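Long-range contacts in DNA replication initiator (Cdc21/Cdc54) (PDB 1LTL), which probably acts as an ATP-driven single-stranded DNA helicase of the MCM family in archaeal DNA replication, the present chain being its N-terminal, zinc-binding part: residues 20-25 with 75-80; 44-49 with 91-96; 60-65 with 111-116. All coordinates share one frame; numbering follows the deposited sequence.

Contact 1: 20-25 with 75-80; sequences EFFSLQ and QAIRNI
Phe22, just past helix 11-21, is the bump that enters a hollow lined by Ala76 CB and by Ile77 CG1 and CD1, near the end of helix 66-77. Ile77 CG1 sits over the centre of the ring, 3.9 Å from the centroid of Phe22 and 9° off the ring normal, a CH-pi contact that places a methylene squarely on the aromatic face. The outer methyl, Ile77 CD1, continues toward the rim and approaches Phe22 CE2 and CZ, the two side chains crossing obliquely. On the opposite face lies Phe21 CD2, offset toward the rim, so the ring is held between an aliphatic branch and its own neighbour in sequence. Ala76 fits the edge: its CB lies near the ring plane, 3.7 Å from Phe22 CD1, where a small residue lets the ring come close to the helix. Ile80 CD1 is a second bump, set against Phe22 CB and O. With Ile80 CG1 anti to the carbonyl carbon (chi1 -77°) and the chain then extended, this methyl also passes 4.0 Å from Ser23 OG. That hydroxyl bonds back to Glu19 O in the preceding turn, which suits a serine where the helix gives way to a turn. Phe18 meets the Phe22 ring with its plane nearly aligned, and Val46 touches the same side chain from strand 43-47. An alanine in place of Phe22 would probably open a gap between the two segments and deprive Ile77 CG1 of the face on which it rests. No hydrogen bond spans the contact; in this part of the MCM N-terminal domain the two segments are joined by dispersion and by the exclusion of water from apolar surfaces, so cohesion depends on complementary shape.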
loop_
_atom_site.group_PDB
_atom_site.type_symbol
_atom_site.label_atom_id
_atom_site.label_comp_id
_atom_site.label_asym_id
_atom_site.label_seq_id
_atom_site.Cartn_x
_atom_site.Cartn_y
_atom_site.Cartn_z
ATOM N N GLU A 20 38.026 3.349 38.924
ATOM C CA GLU A 20 39.128 3.555 39.850
ATOM C C GLU A 20 38.611 3.812 41.256
ATOM O O GLU A 20 39.175 3.314 42.224
ATOM C CB GLU A 20 40.005 4.714 39.384
ATOM C CG GLU A 20 40.875 4.367 38.184
ATOM C CD GLU A 20 41.614 5.574 37.632
ATOM O OE1 GLU A 20 42.243 6.308 38.432
ATOM O OE2 GLU A 20 41.565 5.782 36.396
ATOM N N PHE A 21 37.533 4.579 41.369
ATOM C CA PHE A 21 36.962 4.863 42.675
ATOM C C PHE A 21 36.553 3.537 43.315
ATOM O O PHE A 21 36.655 3.348 44.532
ATOM C CB PHE A 21 35.737 5.761 42.536
ATOM C CG PHE A 21 35.123 6.140 43.846
ATOM C CD1 PHE A 21 35.648 7.177 44.601
ATOM C CD2 PHE A 21 34.037 5.435 44.343
ATOM C CE1 PHE A 21 35.098 7.503 45.836
ATOM C CE2 PHE A 21 33.482 5.754 45.573
ATOM C CZ PHE A 21 34.013 6.789 46.321
ATOM N N PHE A 22 36.095 2.621 42.471
ATOM C CA PHE A 22 35.655 1.306 42.915
ATOM C C PHE A 22 36.815 0.307 43.034
ATOM O O PHE A 22 36.609 -0.874 43.332
ATOM C CB PHE A 22 34.574 0.778 41.960
ATOM C CG PHE A 22 33.247 1.485 42.094
ATOM C CD1 PHE A 22 32.579 1.971 40.974
ATOM C CD2 PHE A 22 32.666 1.667 43.348
ATOM C CE1 PHE A 22 31.355 2.628 41.104
ATOM C CE2 PHE A 22 31.446 2.320 43.486
ATOM C CZ PHE A 22 30.789 2.802 42.361
ATOM N N SER A 23 38.033 0.791 42.799
ATOM C CA SER A 23 39.227 -0.042 42.911
ATOM C C SER A 23 39.989 0.335 44.180
ATOM O O SER A 23 40.755 -0.465 44.714
ATOM C CB SER A 23 40.135 0.136 41.691
ATOM O OG SER A 23 39.684 -0.652 40.600
ATOM N N LEU A 24 39.769 1.554 44.663
ATOM C CA LEU A 24 40.427 2.023 45.875
ATOM C C LEU A 24 40.153 1.074 47.025
ATOM O O LEU A 24 39.058 0.533 47.154
ATOM C CB LEU A 24 39.937 3.419 46.254
ATOM C CG LEU A 24 40.174 4.512 45.209
ATOM C CD1 LEU A 24 39.607 5.840 45.697
ATOM C CD2 LEU A 24 41.663 4.626 44.940
ATOM N N GLN A 25 41.172 0.895 47.857
ATOM C CA GLN A 25 41.137 0.022 49.026
ATOM C C GLN A 25 39.827 0.104 49.807
ATOM O O GLN A 25 39.088 -0.880 49.919
ATOM C CB GLN A 25 42.299 0.391 49.951
ATOM C CG GLN A 25 43.658 0.424 49.264
ATOM C CD GLN A 25 44.739 1.056 50.127
ATOM O OE1 GLN A 25 45.043 0.567 51.219
ATOM N NE2 GLN A 25 45.321 2.154 49.641
ATOM N N GLN A 75 28.086 0.286 35.511
ATOM C CA GLN A 75 28.885 -0.427 34.521
ATOM C C GLN A 75 30.292 -0.616 35.015
ATOM O O GLN A 75 31.008 -1.478 34.532
ATOM C CB GLN A 75 28.931 0.329 33.196
ATOM C CG GLN A 75 28.112 -0.333 32.097
ATOM C CD GLN A 75 28.740 -1.621 31.589
ATOM O OE1 GLN A 75 29.704 -1.588 30.826
ATOM N NE2 GLN A 75 28.201 -2.762 32.017
ATOM N N ALA A 76 30.697 0.201 35.972
ATOM C CA ALA A 76 32.037 0.076 36.504
ATOM C C ALA A 76 32.092 -1.179 37.369
ATOM O O ALA A 76 32.887 -2.080 37.107
ATOM C CB ALA A 76 32.402 1.306 37.312
ATOM N N ILE A 77 31.242 -1.242 38.388
ATOM C CA ILE A 77 31.209 -2.404 39.264
ATOM C C ILE A 77 31.045 -3.683 38.459
ATOM O O ILE A 77 31.705 -4.684 38.710
ATOM C CB ILE A 77 30.067 -2.301 40.276
ATOM C CG1 ILE A 77 30.401 -1.221 41.297
ATOM C CG2 ILE A 77 29.843 -3.633 40.957
ATOM C CD1 ILE A 77 29.384 -1.105 42.397
ATOM N N ARG A 78 30.171 -3.636 37.471
ATOM C CA ARG A 78 29.913 -4.782 36.615
ATOM C C ARG A 78 31.190 -5.160 35.850
ATOM O O ARG A 78 31.330 -6.288 35.380
ATOM C CB ARG A 78 28.770 -4.416 35.663
ATOM C CG ARG A 78 28.074 -5.572 34.980
ATOM C CD ARG A 78 26.770 -5.081 34.353
ATOM N NE ARG A 78 25.774 -4.733 35.372
ATOM C CZ ARG A 78 24.996 -3.652 35.335
ATOM N NH1 ARG A 78 25.095 -2.790 34.327
ATOM N NH2 ARG A 78 24.110 -3.438 36.303
ATOM N N ASN A 79 32.121 -4.212 35.747
ATOM C CA ASN A 79 33.396 -4.437 35.051
ATOM C C ASN A 79 34.545 -4.744 36.006
ATOM O O ASN A 79 35.700 -4.805 35.585
ATOM C CB ASN A 79 33.789 -3.209 34.214
ATOM C CG ASN A 79 33.160 -3.208 32.824
ATOM O OD1 ASN A 79 32.392 -4.106 32.473
ATOM N ND2 ASN A 79 33.490 -2.190 32.025
ATOM N N ILE A 80 34.236 -4.916 37.289
ATOM C CA ILE A 80 35.271 -5.212 38.278
ATOM C C ILE A 80 35.213 -6.637 38.823
ATOM O O ILE A 80 36.211 -7.359 38.776
ATOM C CB ILE A 80 35.212 -4.235 39.489
ATOM C CG1 ILE A 80 35.815 -2.883 39.093
ATOM C CG2 ILE A 80 35.952 -4.819 40.689
ATOM C CD1 ILE A 80 35.854 -1.886 40.231
#

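Contact 2: 44-49 with 91-96; sequences IEVDYL and IRFSGI
Val46 N donates to Arg92 O at 2.9 Å, and Val46 O in turn accepts from Ser94 N, so both backbone polar groups of this buried valine are satisfied by the neighbouring strand. Tyr48 N continues the series with a bond of 3.0 Å to Ser94 O, while the bond from Arg92 N to Ile44 O is weak. The segment axes of strands 44-47 and 91-94 run in the same direction at 32° to each other. Ile44, Val46, Ile91 and Phe93 share one face of the pair. There Val46 CG2, between the backbone N and the carbonyl carbon (chi1 of Val46 CG1 -52°), lies over the Phe93 ring, 3.4 Å from Phe93 CD2; the two side chains point the same way, a beta-branched residue beside a broad aromatic. Glu45, Arg92, Asp47 and Ser94 take the other face, where polar groups suit the more open setting; the guanidinium of Arg92 leads away to Asn242 O and a salt bridge with Asp207. Asp47 is the N-cap of helix 48-54, its OD1 accepting a weak bond from Leu49 N. Beyond the strands, Ile96 CD1 stands over the Tyr48 ring, 3.9 Å from its centroid, and the hydroxyl of Tyr48 bonds to Ala59 O. Gly95 turns the chain at a positive phi of 65°, readily adopted by glycine. Helix 66-77 covers the apolar face, and strand 43-47, the intervening helices and strand 90-94 form a right-handed beta-alpha-beta crossover, a small alpha/beta unit of the MCM N-terminal domain.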
loop_
_atom_site.group_PDB
_atom_site.type_symbol
_atom_site.label_atom_id
_atom_site.label_comp_id
_atom_site.label_asym_id
_atom_site.label_seq_id
_atom_site.Cartn_x
_atom_site.Cartn_y
_atom_site.Cartn_z
ATOM N N ILE A 44 24.943 -0.691 47.326
ATOM C CA ILE A 44 26.339 -0.462 47.669
ATOM C C ILE A 44 26.401 1.018 47.931
ATOM O O ILE A 44 26.434 1.809 46.996
ATOM C CB ILE A 44 27.258 -0.777 46.490
ATOM C CG1 ILE A 44 27.242 -2.284 46.226
ATOM C CG2 ILE A 44 28.663 -0.235 46.749
ATOM C CD1 ILE A 44 28.103 -2.713 45.050
ATOM N N GLU A 45 26.416 1.398 49.195
ATOM C CA GLU A 45 26.434 2.809 49.568
ATOM C C GLU A 45 27.777 3.541 49.428
ATOM O O GLU A 45 28.800 3.001 49.804
ATOM C CB GLU A 45 25.956 2.896 50.993
ATOM C CG GLU A 45 25.972 4.244 51.564
ATOM C CD GLU A 45 25.468 4.191 52.968
ATOM O OE1 GLU A 45 24.367 3.613 53.175
ATOM O OE2 GLU A 45 26.170 4.716 53.861
ATOM N N VAL A 46 27.786 4.760 48.890
ATOM C CA VAL A 46 29.049 5.502 48.771
ATOM C C VAL A 46 28.926 6.921 49.305
ATOM O O VAL A 46 27.965 7.624 49.007
ATOM C CB VAL A 46 29.587 5.565 47.314
ATOM C CG1 VAL A 46 29.660 4.174 46.735
ATOM C CG2 VAL A 46 28.736 6.466 46.471
ATOM N N ASP A 47 29.899 7.342 50.103
ATOM C CA ASP A 47 29.861 8.678 50.675
ATOM C C ASP A 47 30.274 9.739 49.668
ATOM O O ASP A 47 31.372 9.699 49.115
ATOM C CB ASP A 47 30.770 8.761 51.896
ATOM C CG ASP A 47 30.546 10.025 52.687
ATOM O OD1 ASP A 47 30.788 11.127 52.146
ATOM O OD2 ASP A 47 30.116 9.917 53.854
ATOM N N TYR A 48 29.382 10.693 49.439
ATOM C CA TYR A 48 29.635 11.780 48.506
ATOM C C TYR A 48 31.011 12.402 48.761
ATOM O O TYR A 48 31.803 12.565 47.833
ATOM C CB TYR A 48 28.513 12.821 48.638
ATOM C CG TYR A 48 28.583 13.953 47.646
ATOM C CD1 TYR A 48 28.994 13.728 46.332
ATOM C CD2 TYR A 48 28.246 15.251 48.020
ATOM C CE1 TYR A 48 29.078 14.761 45.416
ATOM C CE2 TYR A 48 28.322 16.299 47.105
ATOM C CZ TYR A 48 28.743 16.043 45.803
ATOM O OH TYR A 48 28.845 17.071 44.890
ATOM N N LEU A 49 31.299 12.720 50.021
ATOM C CA LEU A 49 32.577 13.319 50.411
ATOM C C LEU A 49 33.758 12.574 49.805
ATOM O O LEU A 49 34.677 13.185 49.267
ATOM C CB LEU A 49 32.696 13.329 51.935
ATOM C CG LEU A 49 31.551 14.087 52.628
ATOM C CD1 LEU A 49 31.509 13.756 54.115
ATOM C CD2 LEU A 49 31.735 15.576 52.399
ATOM N N ILE A 91 23.833 1.780 43.249
ATOM C CA ILE A 91 24.771 2.669 43.904
ATOM C C ILE A 91 23.956 3.758 44.600
ATOM O O ILE A 91 23.194 4.462 43.961
ATOM C CB ILE A 91 25.721 3.340 42.908
ATOM C CG1 ILE A 91 26.646 2.320 42.258
ATOM C CG2 ILE A 91 26.579 4.329 43.641
ATOM C CD1 ILE A 91 25.992 1.420 41.260
ATOM N N ARG A 92 24.094 3.892 45.910
ATOM C CA ARG A 92 23.342 4.928 46.600
ATOM C C ARG A 92 24.277 5.906 47.302
ATOM O O ARG A 92 25.035 5.508 48.178
ATOM C CB ARG A 92 22.404 4.312 47.625
ATOM C CG ARG A 92 21.498 3.296 47.030
ATOM C CD ARG A 92 20.456 2.822 48.005
ATOM N NE ARG A 92 19.743 1.695 47.412
ATOM C CZ ARG A 92 18.786 1.810 46.502
ATOM N NH1 ARG A 92 18.415 3.013 46.092
ATOM N NH2 ARG A 92 18.224 0.724 45.986
ATOM N N PHE A 93 24.218 7.185 46.937
ATOM C CA PHE A 93 25.086 8.179 47.556
ATOM C C PHE A 93 24.564 8.763 48.837
ATOM O O PHE A 93 23.388 9.082 48.948
ATOM C CB PHE A 93 25.351 9.298 46.585
ATOM C CG PHE A 93 25.864 8.820 45.298
ATOM C CD1 PHE A 93 25.054 8.089 44.457
ATOM C CD2 PHE A 93 27.180 9.034 44.946
ATOM C CE1 PHE A 93 25.552 7.570 43.278
ATOM C CE2 PHE A 93 27.697 8.518 43.761
ATOM C CZ PHE A 93 26.881 7.786 42.927
ATOM N N SER A 94 25.449 8.907 49.815
ATOM C CA SER A 94 25.053 9.481 51.092
ATOM C C SER A 94 25.718 10.837 51.348
ATOM O O SER A 94 26.833 11.086 50.898
ATOM C CB SER A 94 25.394 8.525 52.226
ATOM O OG SER A 94 24.929 9.050 53.461
ATOM N N GLY A 95 25.018 11.701 52.078
ATOM C CA GLY A 95 25.545 13.018 52.369
ATOM C C GLY A 95 25.704 13.862 51.115
ATOM O O GLY A 95 26.812 14.050 50.595
ATOM N N ILE A 96 24.586 14.367 50.614
ATOM C CA ILE A 96 24.618 15.195 49.424
ATOM C C ILE A 96 24.444 16.637 49.845
ATOM O O ILE A 96 23.495 16.986 50.551
ATOM C CB ILE A 96 23.513 14.770 48.421
ATOM C CG1 ILE A 96 23.880 13.418 47.820
ATOM C CG2 ILE A 96 23.390 15.779 47.283
ATOM C CD1 ILE A 96 25.138 13.452 46.989
#

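Contact 3: 60-65 with 111-116; sequences DLLIEK and GKFVAV
Ile63 and Phe113 come within 4.5 Å of each other at CA, where the last turn of helix 58-64 meets the start of strand 113-137. Phe113 N donates to Ile63 O at 3.0 Å, in the carbonyl plane and on a lone pair, with 166° at the hydrogen. Gly111 precedes this junction at a positive phi of 89°, where a side chain would collide with the carbonyl oxygen of the residue before it. Lys112 turns CD back toward the helix by a bend at chi2 (-66°), and the extended remainder takes NZ to Glu64, making a salt bridge of 3.0 Å with Glu64 OE2 and a weak hydrogen bond to Glu64 O. NZ meets the carboxylate from above its plane, and the two side chains cross; a long flexible lysine suits this place at the surface, and its positive charge would probably be favoured by that carbonyl. On the buried side Leu62 CD1 packs against the Phe113 ring at CD2 and CE2, while Ile63 CG1 approaches Phe113 CB at 4.2 Å. The large apolar ring suits a place enclosed by several elements: Pro66 of helix 66-77, Ile96, Thr221 and Thr223 of strand 217-229, and Asn242 of strand 234-243 all touch it. Helix 58-64 of the N-terminal domain is thus seated against the first strand of the OB domain, while helix 66-77 flanks Leu62 through Val69 and Ile70.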
loop_
_atom_site.group_PDB
_atom_site.type_symbol
_atom_site.label_atom_id
_atom_site.label_comp_id
_atom_site.label_asym_id
_atom_site.label_seq_id
_atom_site.Cartn_x
_atom_site.Cartn_y
_atom_site.Cartn_z
ATOM N N ASP A 60 30.596 16.397 40.747
ATOM C CA ASP A 60 29.701 17.449 40.290
ATOM C C ASP A 60 28.736 16.894 39.257
ATOM O O ASP A 60 27.544 17.172 39.317
ATOM C CB ASP A 60 30.473 18.640 39.700
ATOM C CG ASP A 60 31.255 19.428 40.756
ATOM O OD1 ASP A 60 30.739 19.662 41.881
ATOM O OD2 ASP A 60 32.395 19.838 40.448
ATOM N N LEU A 61 29.253 16.113 38.312
ATOM C CA LEU A 61 28.411 15.521 37.287
ATOM C C LEU A 61 27.277 14.743 37.931
ATOM O O LEU A 61 26.153 14.701 37.416
ATOM C CB LEU A 61 29.212 14.569 36.412
ATOM C CG LEU A 61 29.731 15.074 35.078
ATOM C CD1 LEU A 61 30.252 13.867 34.323
ATOM C CD2 LEU A 61 28.630 15.770 34.261
ATOM N N LEU A 62 27.589 14.117 39.060
ATOM C CA LEU A 62 26.623 13.324 39.803
ATOM C C LEU A 62 25.377 14.156 40.048
ATOM O O LEU A 62 24.272 13.630 40.108
ATOM C CB LEU A 62 27.235 12.869 41.137
ATOM C CG LEU A 62 26.525 11.824 42.004
ATOM C CD1 LEU A 62 25.551 12.488 42.908
ATOM C CD2 LEU A 62 25.849 10.774 41.127
ATOM N N ILE A 63 25.550 15.463 40.179
ATOM C CA ILE A 63 24.406 16.318 40.416
ATOM C C ILE A 63 23.756 16.841 39.143
ATOM O O ILE A 63 22.538 16.954 39.069
ATOM C CB ILE A 63 24.776 17.496 41.320
ATOM C CG1 ILE A 63 24.890 17.011 42.752
ATOM C CG2 ILE A 63 23.698 18.548 41.277
ATOM C CD1 ILE A 63 25.967 16.020 42.942
ATOM N N GLU A 64 24.564 17.143 38.139
ATOM C CA GLU A 64 24.042 17.661 36.891
ATOM C C GLU A 64 23.440 16.605 35.995
ATOM O O GLU A 64 22.546 16.898 35.201
ATOM C CB GLU A 64 25.137 18.393 36.127
ATOM C CG GLU A 64 25.734 19.552 36.891
ATOM C CD GLU A 64 24.712 20.608 37.245
ATOM O OE1 GLU A 64 24.651 20.998 38.435
ATOM O OE2 GLU A 64 23.976 21.049 36.335
ATOM N N LYS A 65 23.938 15.380 36.096
ATOM C CA LYS A 65 23.420 14.295 35.273
ATOM C C LYS A 65 23.471 13.011 36.072
ATOM O O LYS A 65 24.085 12.035 35.661
ATOM C CB LYS A 65 24.244 14.162 33.991
ATOM C CG LYS A 65 24.089 15.313 33.007
ATOM C CD LYS A 65 25.109 15.176 31.865
ATOM C CE LYS A 65 25.288 16.485 31.055
ATOM N NZ LYS A 65 26.571 16.552 30.269
ATOM N N GLY A 111 15.758 16.378 36.387
ATOM C CA GLY A 111 16.875 15.598 35.894
ATOM C C GLY A 111 18.107 15.737 36.774
ATOM O O GLY A 111 19.120 15.102 36.519
ATOM N N LYS A 112 18.011 16.540 37.830
ATOM C CA LYS A 112 19.136 16.779 38.731
ATOM C C LYS A 112 19.082 15.953 40.004
ATOM O O LYS A 112 18.012 15.527 40.444
ATOM C CB LYS A 112 19.184 18.253 39.136
ATOM C CG LYS A 112 19.112 19.238 38.001
ATOM C CD LYS A 112 20.335 19.150 37.134
ATOM C CE LYS A 112 20.308 20.227 36.086
ATOM N NZ LYS A 112 21.452 20.033 35.169
ATOM N N PHE A 113 20.238 15.768 40.628
ATOM C CA PHE A 113 20.299 14.993 41.857
ATOM C C PHE A 113 20.008 15.914 43.034
ATOM O O PHE A 113 20.790 16.804 43.321
ATOM C CB PHE A 113 21.688 14.369 41.987
ATOM C CG PHE A 113 21.693 13.053 42.709
ATOM C CD1 PHE A 113 20.902 11.994 42.269
ATOM C CD2 PHE A 113 22.490 12.868 43.832
ATOM C CE1 PHE A 113 20.914 10.780 42.941
ATOM C CE2 PHE A 113 22.506 11.655 44.508
ATOM C CZ PHE A 113 21.722 10.610 44.067
ATOM N N VAL A 114 18.883 15.729 43.713
ATOM C CA VAL A 114 18.587 16.611 44.833
ATOM C C VAL A 114 18.474 15.887 46.151
ATOM O O VAL A 114 18.564 14.663 46.222
ATOM C CB VAL A 114 17.296 17.406 44.615
ATOM C CG1 VAL A 114 17.383 18.154 43.309
ATOM C CG2 VAL A 114 16.104 16.489 44.638
ATOM N N ALA A 115 18.277 16.658 47.205
ATOM C CA ALA A 115 18.157 16.101 48.534
ATOM C C ALA A 115 17.205 17.046 49.214
ATOM O O ALA A 115 17.495 18.224 49.345
ATOM C CB ALA A 115 19.496 16.098 49.218
ATOM N N VAL A 116 16.082 16.500 49.651
ATOM C CA VAL A 116 15.017 17.261 50.243
ATOM C C VAL A 116 14.613 16.716 51.570
ATOM O O VAL A 116 14.475 15.508 51.701
ATOM C CB VAL A 116 13.793 17.159 49.359
ATOM C CG1 VAL A 116 12.628 17.860 50.005
ATOM C CG2 VAL A 116 14.107 17.689 47.971
#

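How the contacts relate
From the N terminus, helix 11-21 runs into 20-25, which meets 75-80, so contact 1 closes a mostly helical loop. Strand 43-47 starts inside that loop and pairs with strand 90-94 beyond it; contact 2 closes the 44-96 span and therefore crosses contact 1. Segment 60-65 lies within both spans and reaches on to 111-116, so contact 3, closing the 60-116 span, crosses the other two. Contacts 1 and 2 touch through Ile77 and Ile44, and contacts 2 and 3 through Phe93 and Leu62, whereas contacts 1 and 3 stay about 9 Å apart at their nearest atoms. Together they run from the helical bundle through the parallel strand pair to the OB domain.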